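Local coordinates for protein tyrosine--tRNA ligase (Pyrococcus horikoshii, PDB 2CYC) that probably joins tyrosine to its cognate tRNA in two steps, first activating the amino acid with ATP and then passing it to the acceptor end, at residues E41-I46 with N80-G85. Sequence-based numbering, arbitrary orientation.
Sequences EISGYI and NDKLGG. With TYR (tyrosine), chain C.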
loop_
_atom_site.group_PDB
_atom_site.type_symbol
_atom_site.label_atom_id
_atom_site.label_comp_id
_atom_site.label_asym_id
_atom_site.label_seq_id
_atom_site.Cartn_x
_atom_site.Cartn_y
_atom_site.Cartn_z
ATOM N N GLU A 41 3.462 -15.034 11.230
ATOM C CA GLU A 41 4.385 -13.951 11.484
ATOM C C GLU A 41 5.556 -14.644 12.190
ATOM O O GLU A 41 5.392 -15.728 12.754
ATOM C CB GLU A 41 3.753 -12.919 12.408
ATOM C CG GLU A 41 2.841 -11.921 11.686
ATOM C CD GLU A 41 2.603 -10.661 12.510
ATOM O OE1 GLU A 41 3.267 -10.508 13.557
ATOM O OE2 GLU A 41 1.763 -9.826 12.113
ATOM N N ILE A 42 6.726 -14.024 12.153
ATOM C CA ILE A 42 7.916 -14.578 12.794
ATOM C C ILE A 42 8.224 -13.655 13.982
ATOM O O ILE A 42 8.591 -12.493 13.794
ATOM C CB ILE A 42 9.097 -14.582 11.793
ATOM C CG1 ILE A 42 8.654 -15.227 10.463
ATOM C CG2 ILE A 42 10.288 -15.322 12.384
ATOM C CD1 ILE A 42 8.205 -16.713 10.567
ATOM N N SER A 43 8.070 -14.151 15.205
ATOM C CA SER A 43 8.313 -13.285 16.361
ATOM C C SER A 43 8.344 -13.938 17.730
ATOM O O SER A 43 8.040 -13.273 18.722
ATOM C CB SER A 43 7.250 -12.199 16.414
ATOM O OG SER A 43 5.971 -12.781 16.627
ATOM N N GLY A 44 8.689 -15.217 17.806
ATOM C CA GLY A 44 8.735 -15.868 19.103
ATOM C C GLY A 44 8.666 -17.380 19.028
ATOM O O GLY A 44 8.637 -17.961 17.937
ATOM N N TYR A 45 8.642 -18.015 20.196
ATOM C CA TYR A 45 8.574 -19.465 20.281
ATOM C C TYR A 45 7.219 -19.960 19.809
ATOM O O TYR A 45 6.203 -19.290 19.983
ATOM C CB TYR A 45 8.836 -19.930 21.718
ATOM C CG TYR A 45 10.241 -19.618 22.194
ATOM C CD1 TYR A 45 10.474 -18.615 23.136
ATOM C CD2 TYR A 45 11.336 -20.315 21.687
ATOM C CE1 TYR A 45 11.768 -18.313 23.561
ATOM C CE2 TYR A 45 12.638 -20.024 22.103
ATOM C CZ TYR A 45 12.846 -19.021 23.040
ATOM O OH TYR A 45 14.126 -18.724 23.452
ATOM N N ILE A 46 7.216 -21.136 19.196
ATOM C CA ILE A 46 5.992 -21.724 18.683
ATOM C C ILE A 46 5.190 -22.381 19.808
ATOM O O ILE A 46 5.613 -23.402 20.357
ATOM C CB ILE A 46 6.314 -22.786 17.606
ATOM C CG1 ILE A 46 6.972 -22.109 16.395
ATOM C CG2 ILE A 46 5.039 -23.538 17.207
ATOM C CD1 ILE A 46 7.632 -23.096 15.433
ATOM N N ASN A 80 4.903 -5.309 11.070
ATOM C CA ASN A 80 4.226 -5.389 12.352
ATOM C C ASN A 80 5.154 -5.259 13.561
ATOM O O ASN A 80 4.779 -5.601 14.678
ATOM C CB ASN A 80 3.406 -6.687 12.429
ATOM C CG ASN A 80 2.206 -6.549 13.343
ATOM O OD1 ASN A 80 1.810 -5.432 13.678
ATOM N ND2 ASN A 80 1.612 -7.673 13.740
ATOM N N ASP A 81 6.362 -4.758 13.321
ATOM C CA ASP A 81 7.364 -4.539 14.367
ATOM C C ASP A 81 7.789 -5.748 15.201
ATOM O O ASP A 81 8.063 -5.611 16.390
ATOM C CB ASP A 81 6.894 -3.432 15.317
ATOM C CG ASP A 81 6.639 -2.122 14.598
ATOM O OD1 ASP A 81 7.511 -1.697 13.808
ATOM O OD2 ASP A 81 5.570 -1.518 14.825
ATOM N N LYS A 82 7.871 -6.925 14.594
ATOM C CA LYS A 82 8.279 -8.095 15.361
ATOM C C LYS A 82 9.789 -8.159 15.433
ATOM O O LYS A 82 10.482 -7.653 14.546
ATOM C CB LYS A 82 7.734 -9.378 14.729
ATOM C CG LYS A 82 6.217 -9.448 14.696
ATOM C CD LYS A 82 5.618 -9.154 16.062
ATOM C CE LYS A 82 4.114 -9.346 16.038
ATOM N NZ LYS A 82 3.501 -8.805 17.278
ATOM N N LEU A 83 10.297 -8.782 16.492
ATOM C CA LEU A 83 11.728 -8.905 16.659
ATOM C C LEU A 83 12.370 -7.543 16.429
ATOM O O LEU A 83 13.326 -7.405 15.659
ATOM C CB LEU A 83 12.277 -9.959 15.677
ATOM C CG LEU A 83 11.910 -11.406 16.072
ATOM C CD1 LEU A 83 12.195 -12.402 14.945
ATOM C CD2 LEU A 83 12.711 -11.779 17.323
ATOM N N GLY A 84 11.820 -6.533 17.101
ATOM C CA GLY A 84 12.352 -5.185 16.985
ATOM C C GLY A 84 12.401 -4.627 15.573
ATOM O O GLY A 84 13.197 -3.734 15.282
ATOM N N GLY A 85 11.559 -5.155 14.692
ATOM C CA GLY A 85 11.524 -4.681 13.320
ATOM C C GLY A 85 12.795 -4.908 12.522
ATOM O O GLY A 85 13.029 -4.222 11.525
HETATM N N TYR C . -1.624 -12.289 9.781
HETATM C CA TYR C . -1.091 -13.636 10.146
HETATM C C TYR C . -0.849 -13.723 11.652
HETATM O O TYR C . -0.943 -12.676 12.329
HETATM C CB TYR C . 0.218 -13.909 9.389
HETATM C CG TYR C . 0.043 -13.992 7.885
HETATM C CD1 TYR C . -0.777 -14.963 7.311
HETATM C CD2 TYR C . 0.699 -13.099 7.034
HETATM C CE1 TYR C . -0.945 -15.039 5.917
HETATM C CE2 TYR C . 0.547 -13.171 5.650
HETATM C CZ TYR C . -0.277 -14.137 5.096
HETATM O OH TYR C . -0.432 -14.192 3.722
HETATM O OXT TYR C . -0.562 -14.835 12.137
HETATM O O HOH W 1 8.696 -10.146 18.374
#
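E41 reaches over to N80. Its CB sets out toward 80-85. CG lies 3.9 Å from O of the bound tyrosine. The chain is extended (chi2 -161°), and CD comes 3.4 Å from N80 ND2. At the tip, OE2 accepts a hydrogen bond from N80 ND2 at 2.7 Å through its syn lone pair. OE1 has a weak hydrogen bond to N80 ND2, but is doubtfully placed, too close to K82. The carboxylate and amide planes stand at 90°, and OE2 lies 25° out of the amide plane. OE2 is also hydrogen-bonded to Y168 OH, which itself binds the tyrosine. N80 is fixed by R155 at OD1 and by the M153 carbonyl at ND2. The K82 side chain crosses that of E41, and K82 CB packs tightly on S43 CB at 3.3 Å. A water bridges S43 O and L83 N. An alanine at E41 would probably leave Y168 OH and N80 ND2 without their carboxylate partner, and Y168 less firmly oriented. The contact joins the loops after strand 36-40 and helix 74-79 of the class I catalytic domain. This is consistent with N80 acting from a second shell to steady E41, which lines the pocket and probably helps orient Y168.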